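Local coordinates for endonuclease III (Geobacillus stearothermophilus, PDB 1ORN), which removes damaged bases from DNA as an iron-sulfur DNA glycosylase of the HhH-GPD superfamily, here trapped in a covalent intermediate with DNA, at residues Ala18-Asp23 against Arg189-Ala194; Glu60-Arg63 against Asp67-Ala70; Thr125-Val130 against Val136-Val141. All coordinates share one frame; numbering follows the deposited sequence.

Contact 1: residues Ala18-Asp23 against Arg189-Ala194; sequences AKMFPD and RYHCKA. With SF4 (iron/sulfur cluster), chain F; nucleotides of chain B.
The imidazole of His-191 carries the thioether of Met-20 on one face: SD stands 3.9 Å from the ring centroid and only 12° off the ring normal, a Met-aromatic contact over the middle of the ring. CG of Met-20 anti to the backbone N (chi1 -169°) and an extended second torsion carry SD out from helix 7-20 to the imidazole; the bend at the last torsion turns only the terminal methyl. CG of the same methionine also lies over a face of the Phe-21 ring, offset toward the rim. Near the plane of that phenyl ring, at its edge, is CB of His-191, 4.2 Å from Phe-21 CZ. Phe-21 CZ also meets Tyr-190 CB at 4.0 Å, an oblique approach. The tyrosine ring itself is backed on one face by CG of Arg-189, while its hydroxyl bonds to Glu-27.

Cys-192, next in the chain, binds FE2 of the [4Fe-4S] cluster through SG at 2.4 Å. His-191 thus separates Met-20 from the cluster: its CD2 is 4.1 Å from the sulfide S4 of SF4 and 4.0 Å from Met-20 SD. An alanine here would take away the imidazole and would probably leave the methionine sulfur without its aromatic partner, opening a gap beside the cluster.

The contact joins the C-terminal end of helix 7-20 to that of helix 177-191, where the chain turns into the cluster loop. Phe-187 and Phe-186 of the latter helix extend the packing to Met-20 and Phe-21, and helix 143-152 meets Cys-192 through Val-148 and Arg-151.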
loop_
_atom_site.group_PDB
_atom_site.type_symbol
_atom_site.label_atom_id
_atom_site.label_comp_id
_atom_site.label_asym_id
_atom_site.label_seq_id
_atom_site.Cartn_x
_atom_site.Cartn_y
_atom_site.Cartn_z
ATOM N N ALA C 18 17.169 -3.515 1.994
ATOM C CA ALA C 18 17.044 -4.899 1.564
ATOM C C ALA C 18 17.759 -5.819 2.549
ATOM O O ALA C 18 17.300 -6.928 2.816
ATOM C CB ALA C 18 17.629 -5.071 0.163
ATOM N N LYS C 19 18.881 -5.352 3.087
ATOM C CA LYS C 19 19.654 -6.134 4.047
ATOM C C LYS C 19 18.962 -6.181 5.403
ATOM O O LYS C 19 19.093 -7.156 6.144
ATOM C CB LYS C 19 21.061 -5.543 4.216
ATOM C CG LYS C 19 21.937 -5.650 2.979
ATOM C CD LYS C 19 23.342 -5.123 3.248
ATOM N N MET C 20 18.222 -5.126 5.722
ATOM C CA MET C 20 17.520 -5.042 6.994
ATOM C C MET C 20 16.210 -5.827 6.974
ATOM O O MET C 20 15.824 -6.436 7.972
ATOM C CB MET C 20 17.240 -3.578 7.332
ATOM C CG MET C 20 16.753 -3.347 8.749
ATOM S SD MET C 20 16.487 -1.602 9.127
ATOM C CE MET C 20 17.944 -0.879 8.390
ATOM N N PHE C 21 15.533 -5.809 5.831
ATOM C CA PHE C 21 14.261 -6.510 5.682
ATOM C C PHE C 21 14.261 -7.373 4.426
ATOM O O PHE C 21 13.554 -7.093 3.459
ATOM C CB PHE C 21 13.122 -5.492 5.633
ATOM C CG PHE C 21 13.007 -4.665 6.880
ATOM C CD1 PHE C 21 12.561 -5.235 8.066
ATOM C CD2 PHE C 21 13.387 -3.327 6.884
ATOM C CE1 PHE C 21 12.496 -4.486 9.239
ATOM C CE2 PHE C 21 13.325 -2.571 8.052
ATOM C CZ PHE C 21 12.880 -3.149 9.230
ATOM N N PRO C 22 15.065 -8.447 4.427
ATOM C CA PRO C 22 15.157 -9.352 3.281
ATOM C C PRO C 22 13.872 -10.131 3.002
ATOM O O PRO C 22 13.673 -10.621 1.892
ATOM C CB PRO C 22 16.320 -10.266 3.662
ATOM C CG PRO C 22 16.201 -10.342 5.156
ATOM C CD PRO C 22 15.938 -8.899 5.528
ATOM N N ASP C 23 13.005 -10.237 4.004
ATOM C CA ASP C 23 11.765 -10.976 3.825
ATOM C C ASP C 23 10.512 -10.120 3.733
ATOM O O ASP C 23 9.408 -10.615 3.953
ATOM N N ARG C 189 7.515 1.022 8.456
ATOM C CA ARG C 189 6.611 0.452 9.450
ATOM C C ARG C 189 7.316 0.000 10.723
ATOM O O ARG C 189 6.842 0.253 11.833
ATOM C CB ARG C 189 5.855 -0.740 8.848
ATOM C CG ARG C 189 4.861 -1.409 9.797
ATOM C CD ARG C 189 4.050 -2.475 9.065
ATOM N NE ARG C 189 3.176 -1.873 8.060
ATOM C CZ ARG C 189 2.824 -2.458 6.921
ATOM N NH1 ARG C 189 3.266 -3.671 6.625
ATOM N NH2 ARG C 189 2.023 -1.827 6.073
ATOM N N TYR C 190 8.468 -0.634 10.554
ATOM C CA TYR C 190 9.210 -1.180 11.684
ATOM C C TYR C 190 10.483 -0.469 12.125
ATOM O O TYR C 190 11.003 -0.759 13.203
ATOM C CB TYR C 190 9.541 -2.635 11.383
ATOM C CG TYR C 190 8.317 -3.479 11.138
ATOM C CD1 TYR C 190 7.434 -3.776 12.178
ATOM C CD2 TYR C 190 8.029 -3.966 9.865
ATOM C CE1 TYR C 190 6.287 -4.541 11.953
ATOM C CE2 TYR C 190 6.884 -4.728 9.628
ATOM C CZ TYR C 190 6.019 -5.010 10.676
ATOM O OH TYR C 190 4.877 -5.750 10.444
ATOM N N HIS C 191 10.985 0.453 11.317
ATOM C CA HIS C 191 12.226 1.142 11.667
ATOM C C HIS C 191 12.091 2.663 11.656
ATOM O O HIS C 191 12.191 3.310 12.697
ATOM C CB HIS C 191 13.327 0.713 10.698
ATOM C CG HIS C 191 14.696 1.161 11.099
ATOM N ND1 HIS C 191 15.331 0.688 12.229
ATOM C CD2 HIS C 191 15.559 2.025 10.515
ATOM C CE1 HIS C 191 16.528 1.241 12.320
ATOM N NE2 HIS C 191 16.691 2.056 11.293
ATOM N N CYS C 192 11.876 3.226 10.469
ATOM C CA CYS C 192 11.720 4.669 10.316
ATOM C C CYS C 192 10.271 5.038 10.608
ATOM O O CYS C 192 9.581 5.638 9.780
ATOM C CB CYS C 192 12.102 5.079 8.890
ATOM S SG CYS C 192 12.285 6.856 8.654
ATOM N N LYS C 193 9.813 4.671 11.801
ATOM C CA LYS C 193 8.437 4.927 12.206
ATOM C C LYS C 193 8.065 6.398 12.266
ATOM O O LYS C 193 8.919 7.260 12.474
ATOM C CB LYS C 193 8.169 4.257 13.557
ATOM C CG LYS C 193 8.457 2.756 13.549
ATOM C CD LYS C 193 8.143 2.119 14.898
ATOM N N ALA C 194 6.780 6.681 12.085
ATOM C CA ALA C 194 6.288 8.051 12.110
ATOM C C ALA C 194 6.561 8.730 13.455
ATOM O O ALA C 194 7.089 9.840 13.496
ATOM C CB ALA C 194 4.793 8.075 11.802
HETATM FE FE1 SF4 F . 17.118 6.255 9.646
HETATM FE FE2 SF4 F . 14.557 7.228 9.306
HETATM FE FE3 SF4 F . 16.135 8.081 11.294
HETATM FE FE4 SF4 F . 16.694 8.715 8.722
HETATM S S1 SF4 F . 14.886 9.447 9.927
HETATM S S2 SF4 F . 18.111 8.183 10.320
HETATM S S3 SF4 F . 15.957 6.877 7.704
HETATM S S4 SF4 F . 15.336 6.028 11.121
ATOM P P DC B 5 1.663 12.106 13.618
ATOM O OP1 DC B 5 3.109 12.384 13.471
ATOM O OP2 DC B 5 0.670 13.034 13.017
ATOM O "O5'" DC B 5 1.373 10.631 13.093
ATOM C "C5'" DC B 5 2.030 9.529 13.701
ATOM C "C4'" DC B 5 1.370 8.226 13.316
ATOM O "O4'" DC B 5 0.117 8.047 14.017
ATOM C "C3'" DC B 5 1.079 8.002 11.828
ATOM O "O3'" DC B 5 1.570 6.708 11.482
ATOM C "C2'" DC B 5 -0.442 8.043 11.750
ATOM C "C1'" DC B 5 -0.858 7.535 13.126
ATOM N N1 DC B 5 -2.183 7.986 13.600
ATOM C C2 DC B 5 -3.080 7.036 14.116
ATOM O O2 DC B 5 -2.735 5.846 14.167
ATOM N N3 DC B 5 -4.298 7.440 14.543
ATOM C C4 DC B 5 -4.636 8.729 14.467
ATOM N N4 DC B 5 -5.857 9.082 14.885
ATOM C C5 DC B 5 -3.743 9.715 13.955
ATOM C C6 DC B 5 -2.539 9.304 13.538
#

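Contact 2: residues Glu60-Arg63 against Asp67-Ala70; sequences EKYR and DYIA
Tyr-62 and Tyr-68 form an offset stack that packs the end of helix 48-61 against the short helix 65-69, a tight turn between two consecutive helices of the all-helical HhH-GPD fold. Their planes lie within 10° of parallel and the centroids are 4.6 Å apart. The displacement brings CB of Tyr-62 over the face of the Tyr-68 ring, in a CH-pi contact 3.6 Å from the centroid. Both tyrosines have CG anti to the carbonyl carbon, which lays the two rings together across the turn. The opposite face of Tyr-62 is backed by CG of Lys-61, so this ring is sandwiched, while the backbone carbonyl of Asp-67 meets its edge, O lying 3.5 Å from Tyr-62 CD1.

The Tyr-62 hydroxyl bonds to Asp-79, which also pairs with Lys-61 NZ. Leu-76, Leu-58 and Ile-93 touch the Tyr-68 side chain, placing the stack among helices 73-79, 48-61 and 86-103. Water 2 lies near the plane of the Tyr-68 ring, bonding to its hydroxyl and donating to Tyr-62 O, and so ties the far end of the phenol back to the first segment.

Asp-67 secures the turn between the helices. Its OD2 accepts the N-H of Thr-64 as well as that of Arg-63, and takes a weak bond from water 1, which also donates to Lys-61 O. Three donors around one carboxylate oxygen would be expected to favour its charged form. The bond from Arg-63 N to Asp-67 OD2 is 2.8 Å long and nearly straight (164°), and it uses the anti lone pair of the carboxylate.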
loop_
_atom_site.group_PDB
_atom_site.type_symbol
_atom_site.label_atom_id
_atom_site.label_comp_id
_atom_site.label_asym_id
_atom_site.label_seq_id
_atom_site.Cartn_x
_atom_site.Cartn_y
_atom_site.Cartn_z
ATOM N N GLU C 60 -15.433 -15.136 4.863
ATOM C CA GLU C 60 -16.138 -16.401 5.041
ATOM C C GLU C 60 -17.600 -16.146 4.711
ATOM O O GLU C 60 -18.292 -17.014 4.172
ATOM C CB GLU C 60 -15.997 -16.911 6.478
ATOM C CG GLU C 60 -14.592 -17.387 6.804
ATOM C CD GLU C 60 -14.045 -18.326 5.742
ATOM O OE1 GLU C 60 -14.649 -19.398 5.523
ATOM O OE2 GLU C 60 -13.016 -17.987 5.120
ATOM N N LYS C 61 -18.059 -14.938 5.026
ATOM C CA LYS C 61 -19.437 -14.541 4.761
ATOM C C LYS C 61 -19.646 -14.139 3.302
ATOM O O LYS C 61 -20.663 -14.479 2.696
ATOM C CB LYS C 61 -19.828 -13.374 5.669
ATOM C CG LYS C 61 -21.244 -12.867 5.450
ATOM C CD LYS C 61 -21.646 -11.895 6.547
ATOM C CE LYS C 61 -23.071 -11.402 6.368
ATOM N NZ LYS C 61 -23.476 -10.518 7.500
ATOM N N TYR C 62 -18.677 -13.415 2.748
ATOM C CA TYR C 62 -18.739 -12.954 1.366
ATOM C C TYR C 62 -17.580 -13.573 0.582
ATOM O O TYR C 62 -16.432 -13.519 1.024
ATOM C CB TYR C 62 -18.624 -11.427 1.320
ATOM C CG TYR C 62 -19.618 -10.679 2.184
ATOM C CD1 TYR C 62 -20.886 -10.343 1.702
ATOM C CD2 TYR C 62 -19.283 -10.284 3.476
ATOM C CE1 TYR C 62 -21.789 -9.629 2.484
ATOM C CE2 TYR C 62 -20.181 -9.573 4.269
ATOM C CZ TYR C 62 -21.431 -9.246 3.766
ATOM O OH TYR C 62 -22.310 -8.531 4.547
ATOM N N ARG C 63 -17.869 -14.151 -0.581
ATOM C CA ARG C 63 -16.821 -14.779 -1.388
ATOM C C ARG C 63 -16.772 -14.274 -2.822
ATOM O O ARG C 63 -15.772 -14.457 -3.522
ATOM C CB ARG C 63 -17.015 -16.297 -1.434
ATOM C CG ARG C 63 -17.075 -16.987 -0.087
ATOM C CD ARG C 63 -16.972 -18.494 -0.275
ATOM N NE ARG C 63 -17.343 -19.234 0.926
ATOM C CZ ARG C 63 -18.594 -19.406 1.343
ATOM N NH1 ARG C 63 -18.834 -20.094 2.453
ATOM N NH2 ARG C 63 -19.606 -18.900 0.648
ATOM N N ASP C 67 -22.220 -11.553 -3.533
ATOM C CA ASP C 67 -22.535 -11.643 -2.115
ATOM C C ASP C 67 -22.581 -10.260 -1.474
ATOM O O ASP C 67 -23.441 -9.990 -0.636
ATOM C CB ASP C 67 -21.506 -12.509 -1.382
ATOM C CG ASP C 67 -21.392 -13.906 -1.965
ATOM O OD1 ASP C 67 -22.369 -14.385 -2.586
ATOM O OD2 ASP C 67 -20.325 -14.534 -1.783
ATOM N N TYR C 68 -21.659 -9.384 -1.872
ATOM C CA TYR C 68 -21.604 -8.031 -1.316
ATOM C C TYR C 68 -22.790 -7.152 -1.715
ATOM O O TYR C 68 -23.257 -6.337 -0.916
ATOM C CB TYR C 68 -20.300 -7.335 -1.736
ATOM C CG TYR C 68 -19.065 -7.851 -1.032
ATOM C CD1 TYR C 68 -18.762 -7.460 0.275
ATOM C CD2 TYR C 68 -18.197 -8.734 -1.671
ATOM C CE1 TYR C 68 -17.617 -7.937 0.922
ATOM C CE2 TYR C 68 -17.057 -9.215 -1.036
ATOM C CZ TYR C 68 -16.770 -8.811 0.256
ATOM O OH TYR C 68 -15.617 -9.272 0.861
ATOM N N ILE C 69 -23.278 -7.312 -2.942
ATOM C CA ILE C 69 -24.401 -6.506 -3.413
ATOM C C ILE C 69 -25.757 -7.119 -3.080
ATOM O O ILE C 69 -26.794 -6.523 -3.370
ATOM C CB ILE C 69 -24.345 -6.278 -4.942
ATOM C CG1 ILE C 69 -24.628 -7.587 -5.687
ATOM C CG2 ILE C 69 -22.987 -5.738 -5.332
ATOM C CD1 ILE C 69 -24.681 -7.439 -7.199
ATOM N N ALA C 70 -25.752 -8.299 -2.465
ATOM C CA ALA C 70 -26.996 -8.981 -2.114
ATOM C C ALA C 70 -27.508 -8.604 -0.730
ATOM O O ALA C 70 -28.652 -8.895 -0.388
ATOM C CB ALA C 70 -26.808 -10.491 -2.198
HETATM O O HOH W 1 -21.018 -16.440 0.402
HETATM O O HOH W 2 -14.432 -11.394 -0.298
#

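Contact 3: residues Thr125-Val130 against Val136-Val141; sequences TANVVV and VPAIAV. With nucleotides of chain B.
Val-128 CG2 touches Ala-140 CB at 3.5 Å, the shortest apolar approach between helix 123-134 and the extended run that follows it. Ala-140 CB also meets the CB of Asn-127 at 3.8 Å. The Asn-127 amide bridges helix and loop directly as well, though its ND2 makes only a weak bond to Ile-139 O (3.1 Å, 127°). One turn along the helix, CG2 of Val-130, set between the backbone N and the carbonyl carbon (chi1 -58° for CG1), reaches Ala-138 CB at 4.0 Å. The small alanines let the extended backbone run close to the helix: the CA atoms of Asn-127 and Ala-140 are 5.1 Å apart. Nearer the turn, Val-136 N bonds to Val-130 O at 2.9 Å, the N-H coming from above the carbonyl plane.

Beyond this first shell, Arg-112 donates to Asn-127 OD1 and Glu-165 accepts from ND2, so partners at both ends fix which way the amide is turned. ND2 also bonds weakly to water 3, which accepts from Val-141 N.

At the start of the segment, Thr-125 presents N and OG1 to OP1 of DT9 of chain B, with OG1 at 2.7 Å. This two-point grip on a DNA phosphate is consistent with the DNA-binding role of the helix-hairpin-helix motif, whose second helix carries it. Helices 33-43 and 112-115 pack against helix 123-134, while Ile-139 packs on helices 161-171 and 177-191, and Ala-140 touches His-181 of the latter.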
loop_
_atom_site.group_PDB
_atom_site.type_symbol
_atom_site.label_atom_id
_atom_site.label_comp_id
_atom_site.label_asym_id
_atom_site.label_seq_id
_atom_site.Cartn_x
_atom_site.Cartn_y
_atom_site.Cartn_z
ATOM N N THR C 125 -4.002 1.915 -4.329
ATOM C CA THR C 125 -4.728 0.653 -4.273
ATOM C C THR C 125 -4.528 -0.155 -5.547
ATOM O O THR C 125 -4.227 -1.353 -5.491
ATOM C CB THR C 125 -6.218 0.909 -4.018
ATOM O OG1 THR C 125 -6.363 1.530 -2.730
ATOM C CG2 THR C 125 -7.020 -0.388 -4.031
ATOM N N ALA C 126 -4.672 0.498 -6.695
ATOM C CA ALA C 126 -4.502 -0.190 -7.971
ATOM C C ALA C 126 -3.087 -0.759 -8.131
ATOM O O ALA C 126 -2.917 -1.876 -8.616
ATOM C CB ALA C 126 -4.828 0.753 -9.131
ATOM N N ASN C 127 -2.076 0.003 -7.732
ATOM C CA ASN C 127 -0.697 -0.474 -7.832
ATOM C C ASN C 127 -0.436 -1.695 -6.957
ATOM O O ASN C 127 0.276 -2.613 -7.371
ATOM C CB ASN C 127 0.294 0.636 -7.478
ATOM C CG ASN C 127 0.514 1.608 -8.636
ATOM O OD1 ASN C 127 0.082 1.352 -9.759
ATOM N ND2 ASN C 127 1.193 2.715 -8.366
ATOM N N VAL C 128 -0.980 -1.708 -5.745
ATOM C CA VAL C 128 -0.778 -2.866 -4.875
ATOM C C VAL C 128 -1.390 -4.097 -5.520
ATOM O O VAL C 128 -0.760 -5.158 -5.579
ATOM C CB VAL C 128 -1.423 -2.673 -3.485
ATOM C CG1 VAL C 128 -1.420 -3.994 -2.721
ATOM C CG2 VAL C 128 -0.666 -1.617 -2.711
ATOM N N VAL C 129 -2.615 -3.959 -6.013
ATOM C CA VAL C 129 -3.300 -5.079 -6.631
ATOM C C VAL C 129 -2.584 -5.639 -7.865
ATOM O O VAL C 129 -2.356 -6.851 -7.944
ATOM C CB VAL C 129 -4.759 -4.700 -6.994
ATOM C CG1 VAL C 129 -5.441 -5.849 -7.755
ATOM C CG2 VAL C 129 -5.526 -4.398 -5.714
ATOM N N VAL C 130 -2.209 -4.789 -8.820
ATOM C CA VAL C 130 -1.548 -5.322 -10.011
ATOM C C VAL C 130 -0.195 -5.943 -9.691
ATOM O O VAL C 130 0.214 -6.919 -10.327
ATOM C CB VAL C 130 -1.368 -4.245 -11.117
ATOM C CG1 VAL C 130 -2.722 -3.679 -11.498
ATOM C CG2 VAL C 130 -0.424 -3.147 -10.657
ATOM N N VAL C 136 2.591 -7.488 -11.880
ATOM C CA VAL C 136 2.925 -6.352 -12.730
ATOM C C VAL C 136 3.774 -5.377 -11.929
ATOM O O VAL C 136 3.384 -4.955 -10.842
ATOM C CB VAL C 136 1.661 -5.600 -13.213
ATOM C CG1 VAL C 136 2.069 -4.419 -14.089
ATOM C CG2 VAL C 136 0.758 -6.535 -13.999
ATOM N N PRO C 137 4.951 -5.007 -12.452
ATOM C CA PRO C 137 5.789 -4.069 -11.707
ATOM C C PRO C 137 5.092 -2.730 -11.470
ATOM O O PRO C 137 4.525 -2.129 -12.384
ATOM C CB PRO C 137 7.036 -3.943 -12.583
ATOM C CG PRO C 137 6.523 -4.244 -13.957
ATOM C CD PRO C 137 5.588 -5.394 -13.721
ATOM N N ALA C 138 5.123 -2.281 -10.222
ATOM C CA ALA C 138 4.514 -1.011 -9.851
ATOM C C ALA C 138 4.998 -0.652 -8.462
ATOM O O ALA C 138 5.396 -1.526 -7.690
ATOM C CB ALA C 138 2.991 -1.126 -9.861
ATOM N N ILE C 139 4.982 0.638 -8.160
ATOM C CA ILE C 139 5.392 1.121 -6.852
ATOM C C ILE C 139 4.211 1.865 -6.243
ATOM O O ILE C 139 3.847 2.950 -6.696
ATOM C CB ILE C 139 6.587 2.085 -6.954
ATOM C CG1 ILE C 139 7.768 1.372 -7.616
ATOM C CG2 ILE C 139 6.966 2.593 -5.567
ATOM C CD1 ILE C 139 8.980 2.255 -7.815
ATOM N N ALA C 140 3.606 1.262 -5.228
ATOM C CA ALA C 140 2.471 1.865 -4.549
ATOM C C ALA C 140 3.014 2.800 -3.478
ATOM O O ALA C 140 3.760 2.373 -2.596
ATOM C CB ALA C 140 1.614 0.783 -3.915
ATOM N N VAL C 141 2.655 4.077 -3.555
ATOM C CA VAL C 141 3.131 5.040 -2.573
ATOM C C VAL C 141 2.059 5.349 -1.529
ATOM O O VAL C 141 1.050 6.006 -1.821
ATOM C CB VAL C 141 3.596 6.349 -3.255
ATOM C CG1 VAL C 141 4.094 7.345 -2.199
ATOM C CG2 VAL C 141 4.703 6.040 -4.257
ATOM P P DT B 9 -5.681 5.303 -2.908
ATOM O OP1 DT B 9 -5.847 3.998 -3.585
ATOM O OP2 DT B 9 -4.712 6.299 -3.428
ATOM O "O5'" DT B 9 -7.105 5.993 -2.812
ATOM C "C5'" DT B 9 -8.191 5.270 -2.256
ATOM C "C4'" DT B 9 -9.441 6.113 -2.251
ATOM O "O4'" DT B 9 -9.358 7.112 -1.206
ATOM C "C3'" DT B 9 -9.708 6.857 -3.561
ATOM O "O3'" DT B 9 -10.974 6.449 -4.081
ATOM C "C2'" DT B 9 -9.685 8.333 -3.172
ATOM C "C1'" DT B 9 -9.950 8.322 -1.669
ATOM N N1 DT B 9 -9.339 9.446 -0.915
ATOM C C2 DT B 9 -10.121 10.135 0.006
ATOM O O2 DT B 9 -11.290 9.873 0.212
ATOM N N3 DT B 9 -9.471 11.149 0.666
ATOM C C4 DT B 9 -8.156 11.545 0.501
ATOM O O4 DT B 9 -7.704 12.475 1.168
ATOM C C5 DT B 9 -7.406 10.792 -0.488
ATOM C C7 DT B 9 -5.982 11.161 -0.752
ATOM C C6 DT B 9 -8.028 9.794 -1.128
HETATM O O HOH W 3 0.964 4.713 -5.805
#

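How the contacts relate
From the N terminus, the chain leaves helix 7-20 through residues 18-23 and meets 189-194 only after 165 intervening residues, mostly helical, so contact 1 closes a loop holding both others. Within it, contact 2 shuts a short turn between helices 48-61 and 65-69, and contact 3 later folds the loop after helix 123-134 back on that helix. Contacts 2 and 3 lie in series, neither crossing the other, both within the HhH-GPD part of the chain. Contact 1 joins the N-terminal helix to the iron-sulfur side; contact 2 lies across the chain's centre, about 36 Å away between centres. Contact 3 is nearer the middle, its centre about 19 Å from that of contact 1.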